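PDB 3RYS: adenosine deaminase 1 from Arthrobacter aurescens, which probably catalyses the zinc-dependent hydrolytic deamination of adenine to hypoxanthine, a step of purine salvage and nitrogen catabolism. Local coordinates for residues A[17-22]-A[221-226]; A[248-253]-A[278-283]; A[101-106]-A[169-174]; A[57-62]-A[201-206]. One frame throughout, in Å; residues are numbered along the deposited sequence.

Contact 1: A[17-22]-A[221-226]; sequences ELHLHI and IDHGIR. With ZN (zinc ion), chain C; ADE (adenine), chain D.
His19 turns its ring edge toward the face of His223 in a T-shaped (edge-to-face) pair, centroids 4.6 Å apart and planes at 68°. Both lie in loops that follow strands 15-17 and 220-221 of the TIM barrel, and the first of these carries the His-Leu-His metal motif of the metallo-dependent hydrolases. Atom CE1 of His19 does the touching: it stands over the rim of the His223 ring, 3.5 Å from NE2. The CB of Asp222 reaches the same corner and lies 3.5 Å from His19 CE1, while the Asp222 carboxylate is steeply turned from the ring. Thr245 OG1 is hydrogen-bonded to both, at His19 ND1 and Asp222 OD1. With CG anti to the backbone N (chi1 -174°), His19 carries its ring across to the second loop and puts NE2 on the zinc ion at 2.3 Å. His21 supplies a second NE2 ligand, also at 2.3 Å, and lays one ring face against adenine N7; His199 and Asp280 are the other protein ligands. His223 leaves the metal alone and turns its ring edge to the adenine, its NE2 3.0 Å from the exocyclic N6.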
loop_
_atom_site.group_PDB
_atom_site.type_symbol
_atom_site.label_atom_id
_atom_site.label_comp_id
_atom_site.label_asym_id
_atom_site.label_seq_id
_atom_site.Cartn_x
_atom_site.Cartn_y
_atom_site.Cartn_z
ATOM N N GLU A 17 1.136 -6.775 5.319
ATOM C CA GLU A 17 1.254 -5.517 4.588
ATOM C C GLU A 17 -0.128 -5.031 4.136
ATOM O O GLU A 17 -0.804 -5.688 3.342
ATOM C CB GLU A 17 2.222 -5.639 3.406
ATOM C CG GLU A 17 2.647 -4.294 2.824
ATOM C CD GLU A 17 3.918 -4.373 1.984
ATOM O OE1 GLU A 17 4.219 -5.459 1.446
ATOM O OE2 GLU A 17 4.618 -3.345 1.864
ATOM N N LEU A 18 -0.541 -3.883 4.666
ATOM C CA LEU A 18 -1.876 -3.353 4.425
ATOM C C LEU A 18 -1.868 -2.191 3.436
ATOM O O LEU A 18 -2.911 -1.804 2.904
ATOM C CB LEU A 18 -2.503 -2.893 5.742
ATOM C CG LEU A 18 -2.572 -3.915 6.876
ATOM C CD1 LEU A 18 -3.246 -3.302 8.097
ATOM C CD2 LEU A 18 -3.300 -5.169 6.424
ATOM N N HIS A 19 -0.686 -1.632 3.204
ATOM C CA HIS A 19 -0.531 -0.484 2.320
ATOM C C HIS A 19 0.493 -0.814 1.237
ATOM O O HIS A 19 1.704 -0.723 1.464
ATOM C CB HIS A 19 -0.082 0.740 3.124
ATOM C CG HIS A 19 -0.037 2.010 2.332
ATOM N ND1 HIS A 19 -0.256 3.248 2.899
ATOM C CD2 HIS A 19 0.200 2.235 1.019
ATOM C CE1 HIS A 19 -0.149 4.181 1.972
ATOM N NE2 HIS A 19 0.123 3.592 0.821
ATOM N N LEU A 20 0.006 -1.207 0.065
ATOM C CA LEU A 20 0.886 -1.606 -1.024
ATOM C C LEU A 20 0.201 -1.570 -2.380
ATOM O O LEU A 20 -0.836 -2.204 -2.580
ATOM C CB LEU A 20 1.443 -3.004 -0.783
ATOM C CG LEU A 20 2.242 -3.501 -1.986
ATOM C CD1 LEU A 20 3.608 -3.979 -1.544
ATOM C CD2 LEU A 20 1.490 -4.574 -2.779
ATOM N N HIS A 21 0.801 -0.836 -3.311
ATOM C CA HIS A 21 0.284 -0.731 -4.667
ATOM C C HIS A 21 0.977 -1.736 -5.576
ATOM O O HIS A 21 2.200 -1.731 -5.701
ATOM C CB HIS A 21 0.498 0.681 -5.191
ATOM C CG HIS A 21 -0.040 1.740 -4.286
ATOM N ND1 HIS A 21 -1.263 2.342 -4.488
ATOM C CD2 HIS A 21 0.476 2.303 -3.169
ATOM C CE1 HIS A 21 -1.475 3.233 -3.537
ATOM N NE2 HIS A 21 -0.437 3.227 -2.723
ATOM N N ILE A 22 0.197 -2.604 -6.205
ATOM C CA ILE A 22 0.777 -3.658 -7.023
ATOM C C ILE A 22 1.604 -3.091 -8.177
ATOM O O ILE A 22 2.625 -3.663 -8.554
ATOM C CB ILE A 22 -0.293 -4.652 -7.528
ATOM C CG1 ILE A 22 0.352 -6.002 -7.844
ATOM C CG2 ILE A 22 -1.046 -4.089 -8.722
ATOM C CD1 ILE A 22 1.111 -6.597 -6.677
ATOM N N ILE A 221 -6.494 4.738 7.845
ATOM C CA ILE A 221 -5.881 5.846 7.131
ATOM C C ILE A 221 -4.546 5.420 6.535
ATOM O O ILE A 221 -3.727 4.778 7.200
ATOM C CB ILE A 221 -5.656 7.060 8.057
ATOM C CG1 ILE A 221 -6.996 7.665 8.488
ATOM C CG2 ILE A 221 -4.799 8.107 7.367
ATOM C CD1 ILE A 221 -7.716 8.400 7.386
ATOM N N ASP A 222 -4.330 5.779 5.277
ATOM C CA ASP A 222 -3.094 5.426 4.600
ATOM C C ASP A 222 -2.105 6.590 4.636
ATOM O O ASP A 222 -2.417 7.703 4.210
ATOM C CB ASP A 222 -3.395 4.949 3.180
ATOM C CG ASP A 222 -4.249 3.685 3.166
ATOM O OD1 ASP A 222 -3.901 2.721 3.884
ATOM O OD2 ASP A 222 -5.268 3.657 2.447
ATOM N N HIS A 223 -0.915 6.310 5.166
ATOM C CA HIS A 223 0.077 7.329 5.510
ATOM C C HIS A 223 -0.286 8.016 6.835
ATOM O O HIS A 223 0.087 7.541 7.908
ATOM C CB HIS A 223 0.268 8.349 4.379
ATOM C CG HIS A 223 0.960 7.792 3.174
ATOM N ND1 HIS A 223 2.252 7.313 3.212
ATOM C CD2 HIS A 223 0.543 7.643 1.892
ATOM C CE1 HIS A 223 2.597 6.883 2.010
ATOM N NE2 HIS A 223 1.582 7.077 1.190
ATOM N N GLY A 224 -1.008 9.129 6.757
ATOM C CA GLY A 224 -1.509 9.801 7.943
ATOM C C GLY A 224 -0.479 10.546 8.777
ATOM O O GLY A 224 -0.791 11.019 9.867
ATOM N N ILE A 225 0.744 10.672 8.274
ATOM C CA ILE A 225 1.812 11.276 9.065
ATOM C C ILE A 225 1.595 12.760 9.377
ATOM O O ILE A 225 2.129 13.277 10.363
ATOM C CB ILE A 225 3.192 11.096 8.409
ATOM C CG1 ILE A 225 3.213 11.748 7.027
ATOM C CG2 ILE A 225 3.559 9.617 8.331
ATOM C CD1 ILE A 225 4.614 12.009 6.503
ATOM N N ARG A 226 0.818 13.449 8.546
ATOM C CA ARG A 226 0.584 14.874 8.771
ATOM C C ARG A 226 -0.439 15.134 9.875
ATOM O O ARG A 226 -0.739 16.283 10.201
ATOM C CB ARG A 226 0.204 15.596 7.479
ATOM C CG ARG A 226 1.387 15.831 6.554
ATOM C CD ARG A 226 1.070 16.879 5.510
ATOM N NE ARG A 226 0.808 18.178 6.119
ATOM C CZ ARG A 226 0.269 19.211 5.478
ATOM N NH1 ARG A 226 -0.075 19.094 4.203
ATOM N NH2 ARG A 226 0.065 20.359 6.115
HETATM ZN ZN ZN C . 0.387 4.756 -1.155
HETATM N N9 ADE D . -0.244 6.077 -5.784
HETATM C C8 ADE D . 0.628 5.048 -5.547
HETATM N N7 ADE D . 1.290 5.150 -4.414
HETATM C C5 ADE D . 0.816 6.336 -3.871
HETATM C C6 ADE D . 1.118 7.018 -2.672
HETATM N N6 ADE D . 2.012 6.569 -1.783
HETATM N N1 ADE D . 0.467 8.178 -2.428
HETATM C C2 ADE D . -0.424 8.620 -3.327
HETATM N N3 ADE D . -0.795 8.070 -4.487
HETATM C C4 ADE D . -0.130 6.921 -4.701
#

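Contact 2: A[248-253]-A[278-283]; sequences PLSNVR and NSDDPA. With ZN (zinc ion), chain C; ADE (adenine), chain D.
Asp280 and Ser250 meet where helix 248-253 packs on the loop after strand 275-277, at the catalytic end of the TIM barrel. The CB of Asp280 points at the helix and lies 3.9 Å from Ser250 CB, an aliphatic touch at the base of the side chain. A chi1 of -168°, which sets CG trans to N, then runs the carboxylate past the serine toward the metal. At its tip the two oxygens part company. OD1 takes a hydrogen bond from Ser250 OG, 2.9 Å long, on its anti lone pair, the one directed away from OD2; OD1 also comes up to the amino N6 of adenine. OD2 binds the zinc ion at 2.3 Å, beside His19, His21 and His199. Next along the chain, Asp281 OD2 lies 2.8 Å from adenine N7. Farther from the metal, a water accepts from Ser250 N (3.0 Å) and lies within hydrogen-bonding distance of Asn278 O (2.9 Å), and Pro248 CD rests 3.6 Å from Asn278 O. Ser250 is thus a second-shell residue: gripped at one oxygen by the serine hydroxyl and at the other by zinc, the Asp280 carboxylate is held against rotation about its CB-CG bond.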
loop_
_atom_site.group_PDB
_atom_site.type_symbol
_atom_site.label_atom_id
_atom_site.label_comp_id
_atom_site.label_asym_id
_atom_site.label_seq_id
_atom_site.Cartn_x
_atom_site.Cartn_y
_atom_site.Cartn_z
ATOM N N PRO A 248 7.571 4.367 5.789
ATOM C CA PRO A 248 8.796 5.110 6.126
ATOM C C PRO A 248 9.647 5.514 4.920
ATOM O O PRO A 248 9.886 6.705 4.721
ATOM C CB PRO A 248 9.558 4.132 7.023
ATOM C CG PRO A 248 8.472 3.274 7.635
ATOM C CD PRO A 248 7.456 3.111 6.552
ATOM N N LEU A 249 10.099 4.540 4.138
ATOM C CA LEU A 249 10.931 4.821 2.973
ATOM C C LEU A 249 10.191 5.652 1.933
ATOM O O LEU A 249 10.778 6.516 1.280
ATOM C CB LEU A 249 11.422 3.523 2.339
ATOM C CG LEU A 249 12.373 2.685 3.189
ATOM C CD1 LEU A 249 12.897 1.498 2.383
ATOM C CD2 LEU A 249 13.517 3.548 3.709
ATOM N N SER A 250 8.902 5.380 1.771
ATOM C CA SER A 250 8.098 6.141 0.827
ATOM C C SER A 250 8.155 7.641 1.155
ATOM O O SER A 250 8.449 8.471 0.285
ATOM C CB SER A 250 6.654 5.632 0.826
ATOM O OG SER A 250 5.848 6.404 -0.041
ATOM N N ASN A 251 7.891 7.974 2.418
ATOM C CA ASN A 251 7.881 9.359 2.867
ATOM C C ASN A 251 9.228 10.053 2.669
ATOM O O ASN A 251 9.285 11.246 2.351
ATOM C CB ASN A 251 7.452 9.444 4.334
ATOM C CG ASN A 251 6.065 8.875 4.569
ATOM O OD1 ASN A 251 5.249 8.805 3.651
ATOM N ND2 ASN A 251 5.792 8.466 5.802
ATOM N N VAL A 252 10.309 9.306 2.859
ATOM C CA VAL A 252 11.640 9.860 2.672
ATOM C C VAL A 252 11.913 10.127 1.192
ATOM O O VAL A 252 12.316 11.228 0.815
ATOM C CB VAL A 252 12.745 8.942 3.251
ATOM C CG1 VAL A 252 14.112 9.398 2.775
ATOM C CG2 VAL A 252 12.690 8.943 4.768
ATOM N N ARG A 253 11.673 9.124 0.356
ATOM C CA ARG A 253 11.994 9.231 -1.059
ATOM C C ARG A 253 11.088 10.213 -1.807
ATOM O O ARG A 253 11.426 10.659 -2.898
ATOM C CB ARG A 253 11.973 7.850 -1.717
ATOM C CG ARG A 253 13.200 7.007 -1.408
ATOM C CD ARG A 253 14.429 7.502 -2.169
ATOM N NE ARG A 253 14.232 7.427 -3.614
ATOM C CZ ARG A 253 14.443 6.338 -4.351
ATOM N NH1 ARG A 253 14.224 6.374 -5.656
ATOM N NH2 ARG A 253 14.871 5.211 -3.790
ATOM N N ASN A 278 4.746 -0.248 6.248
ATOM C CA ASN A 278 4.410 -0.698 4.900
ATOM C C ASN A 278 5.423 -0.182 3.877
ATOM O O ASN A 278 6.083 0.832 4.109
ATOM C CB ASN A 278 3.004 -0.229 4.521
ATOM C CG ASN A 278 1.955 -0.632 5.546
ATOM O OD1 ASN A 278 1.820 -0.007 6.601
ATOM N ND2 ASN A 278 1.198 -1.675 5.230
ATOM N N SER A 279 5.552 -0.873 2.747
ATOM C CA SER A 279 6.541 -0.471 1.746
ATOM C C SER A 279 5.928 0.384 0.633
ATOM O O SER A 279 6.651 1.044 -0.120
ATOM C CB SER A 279 7.292 -1.684 1.176
ATOM O OG SER A 279 6.438 -2.539 0.443
ATOM N N ASP A 280 4.597 0.360 0.541
ATOM C CA ASP A 280 3.846 1.258 -0.340
ATOM C C ASP A 280 4.077 0.985 -1.831
ATOM O O ASP A 280 3.252 0.345 -2.482
ATOM C CB ASP A 280 4.155 2.724 0.001
ATOM C CG ASP A 280 3.205 3.694 -0.674
ATOM O OD1 ASP A 280 3.540 4.893 -0.765
ATOM O OD2 ASP A 280 2.123 3.258 -1.116
ATOM N N ASP A 281 5.190 1.485 -2.359
ATOM C CA ASP A 281 5.585 1.241 -3.745
ATOM C C ASP A 281 7.035 0.730 -3.764
ATOM O O ASP A 281 7.970 1.487 -4.032
ATOM C CB ASP A 281 5.445 2.525 -4.573
ATOM C CG ASP A 281 4.036 3.121 -4.512
ATOM O OD1 ASP A 281 3.177 2.668 -5.295
ATOM O OD2 ASP A 281 3.784 4.053 -3.710
ATOM N N PRO A 282 7.218 -0.569 -3.479
ATOM C CA PRO A 282 8.503 -1.220 -3.181
ATOM C C PRO A 282 9.577 -1.086 -4.263
ATOM O O PRO A 282 10.757 -0.993 -3.932
ATOM C CB PRO A 282 8.126 -2.698 -3.035
ATOM C CG PRO A 282 6.672 -2.714 -2.804
ATOM C CD PRO A 282 6.114 -1.540 -3.521
ATOM N N ALA A 283 9.183 -1.104 -5.531
ATOM C CA ALA A 283 10.162 -1.075 -6.612
ATOM C C ALA A 283 10.602 0.351 -6.946
ATOM O O ALA A 283 11.489 0.557 -7.770
ATOM C CB ALA A 283 9.622 -1.783 -7.849
HETATM ZN ZN ZN C . 0.387 4.756 -1.155
HETATM N N9 ADE D . -0.244 6.077 -5.784
HETATM C C8 ADE D . 0.628 5.048 -5.547
HETATM N N7 ADE D . 1.290 5.150 -4.414
HETATM C C5 ADE D . 0.816 6.336 -3.871
HETATM C C6 ADE D . 1.118 7.018 -2.672
HETATM N N6 ADE D . 2.012 6.569 -1.783
HETATM N N1 ADE D . 0.467 8.178 -2.428
HETATM C C2 ADE D . -0.424 8.620 -3.327
HETATM N N3 ADE D . -0.795 8.070 -4.487
HETATM C C4 ADE D . -0.130 6.921 -4.701
HETATM O O HOH W 1 7.605 2.783 2.536
#

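Contact 3: A[101-106]-A[169-174]; sequences MMDPQA and GLDSAE. With ADE (adenine), chain D.
Asp103 and Asp171 reach toward each other and bring two carboxylates together, their planes 80° apart. OD1 of Asp103 lies 2.9 Å from Asp171 OD2, so that two acidic groups meet directly; Tyr66 OH satisfies the other oxygen, Asp103 OD2. The second segment starts at Gly169, which has no side chain; a CB there would fall close to Met101 SD. Two residues on, Asp171, the last residue of strand 167-171, has CG between its backbone N and carbonyl carbon (chi1 60°), which sets the carboxylate between Asp103 and His21 and keeps CB beside the adenine, 3.6 Å from N3. Shortening it to an alanine would remove both oxygens and would probably open a gap beside adenine N9 and the His21 ring, depriving Asp103 OD1 of its neighbour. Ser172 then gives the ligand its backbone N-H: N to adenine N3 is 2.9 Å, the bond bent to 135°, while its OG is hydrogen-bonded to Tyr67 OH. Ala173 packs on helix 59-69, and Glu174 takes the backbone N-H groups of Gly201, Glu203 and Gly204. The contact therefore spans strand 135-143, which lies between strands 95-102 and 167-171 in the parallel barrel sheet, with helix 59-69 packed against the adenine-binding turn.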
loop_
_atom_site.group_PDB
_atom_site.type_symbol
_atom_site.label_atom_id
_atom_site.label_comp_id
_atom_site.label_asym_id
_atom_site.label_seq_id
_atom_site.Cartn_x
_atom_site.Cartn_y
_atom_site.Cartn_z
ATOM N N MET A 101 -3.454 -3.007 -3.138
ATOM C CA MET A 101 -4.154 -2.002 -3.927
ATOM C C MET A 101 -3.840 -2.099 -5.415
ATOM O O MET A 101 -2.796 -2.607 -5.833
ATOM C CB MET A 101 -3.856 -0.590 -3.418
ATOM C CG MET A 101 -4.903 -0.049 -2.463
ATOM S SD MET A 101 -4.470 1.580 -1.824
ATOM C CE MET A 101 -3.288 1.140 -0.558
ATOM N N MET A 102 -4.767 -1.588 -6.208
ATOM C CA MET A 102 -4.660 -1.627 -7.646
ATOM C C MET A 102 -5.428 -0.422 -8.163
ATOM O O MET A 102 -6.475 -0.075 -7.615
ATOM C CB MET A 102 -5.268 -2.928 -8.149
ATOM C CG MET A 102 -5.684 -2.935 -9.599
ATOM S SD MET A 102 -6.633 -4.434 -9.922
ATOM C CE MET A 102 -6.970 -4.222 -11.665
ATOM N N ASP A 103 -4.897 0.235 -9.190
ATOM C CA ASP A 103 -5.555 1.398 -9.773
ATOM C C ASP A 103 -6.243 1.017 -11.078
ATOM O O ASP A 103 -5.672 1.183 -12.158
ATOM C CB ASP A 103 -4.552 2.528 -10.033
ATOM C CG ASP A 103 -3.845 2.999 -8.770
ATOM O OD1 ASP A 103 -4.391 2.799 -7.662
ATOM O OD2 ASP A 103 -2.741 3.581 -8.892
ATOM N N PRO A 104 -7.483 0.517 -10.983
ATOM C CA PRO A 104 -8.236 0.102 -12.169
ATOM C C PRO A 104 -8.171 1.161 -13.272
ATOM O O PRO A 104 -7.930 0.826 -14.432
ATOM C CB PRO A 104 -9.670 -0.014 -11.644
ATOM C CG PRO A 104 -9.529 -0.245 -10.201
ATOM C CD PRO A 104 -8.306 0.478 -9.764
ATOM N N GLN A 105 -8.376 2.425 -12.904
ATOM C CA GLN A 105 -8.430 3.510 -13.879
ATOM C C GLN A 105 -7.100 3.754 -14.597
ATOM O O GLN A 105 -7.087 4.208 -15.735
ATOM C CB GLN A 105 -8.902 4.803 -13.215
ATOM C CG GLN A 105 -10.353 4.802 -12.777
ATOM C CD GLN A 105 -10.622 5.835 -11.703
ATOM O OE1 GLN A 105 -10.120 5.721 -10.586
ATOM N NE2 GLN A 105 -11.417 6.848 -12.031
ATOM N N ALA A 106 -5.983 3.462 -13.935
ATOM C CA ALA A 106 -4.677 3.687 -14.540
ATOM C C ALA A 106 -4.436 2.714 -15.686
ATOM O O ALA A 106 -3.485 2.863 -16.452
ATOM C CB ALA A 106 -3.581 3.571 -13.505
ATOM N N GLY A 169 -10.236 1.906 -2.218
ATOM C CA GLY A 169 -9.181 2.788 -1.760
ATOM C C GLY A 169 -9.198 4.108 -2.496
ATOM O O GLY A 169 -9.995 4.312 -3.406
ATOM N N LEU A 170 -8.304 5.007 -2.106
ATOM C CA LEU A 170 -8.260 6.340 -2.686
ATOM C C LEU A 170 -6.818 6.839 -2.678
ATOM O O LEU A 170 -6.236 7.050 -1.619
ATOM C CB LEU A 170 -9.176 7.275 -1.883
ATOM C CG LEU A 170 -9.710 8.598 -2.451
ATOM C CD1 LEU A 170 -8.744 9.737 -2.188
ATOM C CD2 LEU A 170 -10.053 8.497 -3.936
ATOM N N ASP A 171 -6.235 7.011 -3.859
ATOM C CA ASP A 171 -4.857 7.480 -3.949
ATOM C C ASP A 171 -4.641 8.485 -5.083
ATOM O O ASP A 171 -5.583 9.152 -5.513
ATOM C CB ASP A 171 -3.879 6.299 -4.054
ATOM C CG ASP A 171 -4.123 5.435 -5.279
ATOM O OD1 ASP A 171 -4.988 5.789 -6.105
ATOM O OD2 ASP A 171 -3.440 4.398 -5.420
ATOM N N SER A 172 -3.397 8.578 -5.553
ATOM C CA SER A 172 -2.979 9.590 -6.524
ATOM C C SER A 172 -2.818 10.974 -5.870
ATOM O O SER A 172 -2.847 11.091 -4.641
ATOM C CB SER A 172 -3.933 9.644 -7.718
ATOM O OG SER A 172 -3.319 10.302 -8.810
ATOM N N ALA A 173 -2.647 12.011 -6.691
ATOM C CA ALA A 173 -2.319 13.357 -6.203
ATOM C C ALA A 173 -3.281 13.888 -5.132
ATOM O O ALA A 173 -4.433 14.201 -5.421
ATOM C CB ALA A 173 -2.224 14.334 -7.369
ATOM N N GLU A 174 -2.793 14.008 -3.900
ATOM C CA GLU A 174 -3.657 14.350 -2.771
ATOM C C GLU A 174 -4.041 15.829 -2.688
ATOM O O GLU A 174 -5.223 16.169 -2.625
ATOM C CB GLU A 174 -3.031 13.907 -1.448
ATOM C CG GLU A 174 -3.931 14.192 -0.250
ATOM C CD GLU A 174 -3.366 13.673 1.059
ATOM O OE1 GLU A 174 -2.178 13.288 1.092
ATOM O OE2 GLU A 174 -4.113 13.653 2.060
HETATM N N9 ADE D . -0.244 6.077 -5.784
HETATM C C8 ADE D . 0.628 5.048 -5.547
HETATM N N7 ADE D . 1.290 5.150 -4.414
HETATM C C5 ADE D . 0.816 6.336 -3.871
HETATM C C6 ADE D . 1.118 7.018 -2.672
HETATM N N6 ADE D . 2.012 6.569 -1.783
HETATM N N1 ADE D . 0.467 8.178 -2.428
HETATM C C2 ADE D . -0.424 8.620 -3.327
HETATM N N3 ADE D . -0.795 8.070 -4.487
HETATM C C4 ADE D . -0.130 6.921 -4.701
#

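Contact 4: A[57-62]-A[201-206]; sequences TDLQSF and GEEGPA. With ADE (adenine), chain D.
Leu59 and Glu203 meet at the N-terminus of helix 59-69, a helix that covers the adenine pocket at the mouth of the TIM barrel. Glu203, from the loop after strand 195-200, has an extended chain beyond CG and sends its carboxylate to the first turn. OE2 accepts from Leu59 N at 2.9 Å, a fairly straight bond of 161° whose donor sits above the carboxylate plane, while OE1 lies against Leu59 CB (3.5 Å). With an alanine in place of Glu203, the Leu59 N-H would probably lose its acceptor and the helix start its tie to the loop. Asp58 is the N-cap: its chi1 of 57° folds OD1 back to accept from Ser61 N at 3.0 Å. Ser61 OG in turn takes the Thr57 N-H and donates to Asp58 O, knitting the residues before the helix to its first turn. Leu59 is anti at chi1 (179°) and drops both methyls onto the adenine, CD1 3.6 Å from N1 and CD2 3.7 Å from C2. Phe62, one turn on, presents its ring edge to the imidazole part of the base. Glu202, predicted to be the proton donor, is also extended; its OE2 touches Leu59 CD1 at 3.8 Å, and its OE1 lies 2.7 Å from adenine N1.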
loop_
_atom_site.group_PDB
_atom_site.type_symbol
_atom_site.label_atom_id
_atom_site.label_comp_id
_atom_site.label_asym_id
_atom_site.label_seq_id
_atom_site.Cartn_x
_atom_site.Cartn_y
_atom_site.Cartn_z
ATOM N N THR A 57 10.934 14.384 -6.269
ATOM C CA THR A 57 10.931 15.709 -5.669
ATOM C C THR A 57 9.701 15.900 -4.794
ATOM O O THR A 57 9.710 16.685 -3.845
ATOM C CB THR A 57 10.919 16.786 -6.762
ATOM O OG1 THR A 57 11.879 16.447 -7.769
ATOM C CG2 THR A 57 11.255 18.149 -6.182
ATOM N N ASP A 58 8.639 15.180 -5.143
ATOM C CA ASP A 58 7.363 15.233 -4.434
ATOM C C ASP A 58 6.506 14.072 -4.922
ATOM O O ASP A 58 6.957 13.277 -5.748
ATOM C CB ASP A 58 6.653 16.577 -4.658
ATOM C CG ASP A 58 6.414 16.894 -6.136
ATOM O OD1 ASP A 58 6.814 16.098 -7.012
ATOM O OD2 ASP A 58 5.816 17.952 -6.423
ATOM N N LEU A 59 5.280 13.968 -4.420
ATOM C CA LEU A 59 4.403 12.872 -4.819
ATOM C C LEU A 59 4.212 12.840 -6.330
ATOM O O LEU A 59 4.249 11.775 -6.948
ATOM C CB LEU A 59 3.040 12.975 -4.132
ATOM C CG LEU A 59 2.037 11.880 -4.513
ATOM C CD1 LEU A 59 2.590 10.501 -4.179
ATOM C CD2 LEU A 59 0.694 12.097 -3.830
ATOM N N GLN A 60 4.014 14.015 -6.917
ATOM C CA GLN A 60 3.678 14.120 -8.332
ATOM C C GLN A 60 4.778 13.573 -9.241
ATOM O O GLN A 60 4.505 12.786 -10.148
ATOM C CB GLN A 60 3.343 15.568 -8.700
ATOM C CG GLN A 60 2.713 15.717 -10.075
ATOM C CD GLN A 60 1.495 14.823 -10.266
ATOM O OE1 GLN A 60 0.510 14.922 -9.533
ATOM N NE2 GLN A 60 1.558 13.947 -11.263
ATOM N N SER A 61 6.018 13.987 -8.997
ATOM C CA SER A 61 7.139 13.531 -9.808
ATOM C C SER A 61 7.188 12.008 -9.825
ATOM O O SER A 61 7.546 11.398 -10.834
ATOM C CB SER A 61 8.463 14.102 -9.290
ATOM O OG SER A 61 8.820 13.534 -8.041
ATOM N N PHE A 62 6.817 11.401 -8.702
ATOM C CA PHE A 62 6.782 9.950 -8.595
ATOM C C PHE A 62 5.643 9.361 -9.413
ATOM O O PHE A 62 5.857 8.471 -10.231
ATOM C CB PHE A 62 6.646 9.519 -7.138
ATOM C CG PHE A 62 5.982 8.185 -6.966
ATOM C CD1 PHE A 62 6.662 7.010 -7.270
ATOM C CD2 PHE A 62 4.677 8.101 -6.505
ATOM C CE1 PHE A 62 6.052 5.772 -7.113
ATOM C CE2 PHE A 62 4.061 6.871 -6.349
ATOM C CZ PHE A 62 4.750 5.702 -6.654
ATOM N N GLY A 201 -3.128 12.618 4.615
ATOM C CA GLY A 201 -2.081 13.153 5.461
ATOM C C GLY A 201 -0.680 12.829 4.981
ATOM O O GLY A 201 0.278 12.892 5.751
ATOM N N GLU A 202 -0.556 12.473 3.708
ATOM C CA GLU A 202 0.753 12.259 3.114
ATOM C C GLU A 202 1.346 13.617 2.769
ATOM O O GLU A 202 2.327 14.053 3.374
ATOM C CB GLU A 202 0.638 11.396 1.863
ATOM C CG GLU A 202 1.963 10.928 1.311
ATOM C CD GLU A 202 1.792 10.060 0.092
ATOM O OE1 GLU A 202 0.633 9.844 -0.313
ATOM O OE2 GLU A 202 2.805 9.588 -0.461
ATOM N N GLU A 203 0.738 14.278 1.791
ATOM C CA GLU A 203 1.070 15.657 1.462
ATOM C C GLU A 203 -0.123 16.542 1.802
ATOM O O GLU A 203 0.010 17.758 1.937
ATOM C CB GLU A 203 1.439 15.794 -0.019
ATOM C CG GLU A 203 2.830 15.278 -0.361
ATOM C CD GLU A 203 3.261 15.621 -1.776
ATOM O OE1 GLU A 203 2.399 16.033 -2.579
ATOM O OE2 GLU A 203 4.463 15.478 -2.088
ATOM N N GLY A 204 -1.291 15.916 1.936
ATOM C CA GLY A 204 -2.492 16.605 2.371
ATOM C C GLY A 204 -2.467 16.873 3.867
ATOM O O GLY A 204 -1.795 16.161 4.618
ATOM N N PRO A 205 -3.201 17.904 4.308
ATOM C CA PRO A 205 -3.191 18.368 5.699
ATOM C C PRO A 205 -3.973 17.441 6.615
ATOM O O PRO A 205 -4.764 16.623 6.144
ATOM C CB PRO A 205 -3.913 19.722 5.631
ATOM C CG PRO A 205 -4.166 19.992 4.186
ATOM C CD PRO A 205 -4.136 18.677 3.483
ATOM N N ALA A 206 -3.755 17.586 7.918
ATOM C CA ALA A 206 -4.478 16.812 8.914
ATOM C C ALA A 206 -5.997 16.906 8.713
ATOM O O ALA A 206 -6.735 16.002 9.105
ATOM C CB ALA A 206 -4.090 17.264 10.309
HETATM N N9 ADE D . -0.244 6.077 -5.784
HETATM C C8 ADE D . 0.628 5.048 -5.547
HETATM N N7 ADE D . 1.290 5.150 -4.414
HETATM C C5 ADE D . 0.816 6.336 -3.871
HETATM C C6 ADE D . 1.118 7.018 -2.672
HETATM N N6 ADE D . 2.012 6.569 -1.783
HETATM N N1 ADE D . 0.467 8.178 -2.428
HETATM C C2 ADE D . -0.424 8.620 -3.327
HETATM N N3 ADE D . -0.795 8.070 -4.487
HETATM C C4 ADE D . -0.130 6.921 -4.701
#

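All four contacts lie round one adenine, and contacts 1 and 2 also share the zinc ion. Contact 1 is the deepest, close to the centre of the chain; contacts 2 and 3 are buried too, whereas contact 4 is only partly buried, near the surface. The chemistry differs: imidazoles and metal bonds in contact 1, a carboxylate shared between metal and serine in contact 2, two adjacent carboxylates and a backbone donor in contact 3, helix capping and aliphatic cover in contact 4. They interlock as well: His21 N bonds to Asp280 O, Met101 pairs with Leu20 and Ile22, Asp281 touches Phe62, and Arg226 reaches Glu203 O.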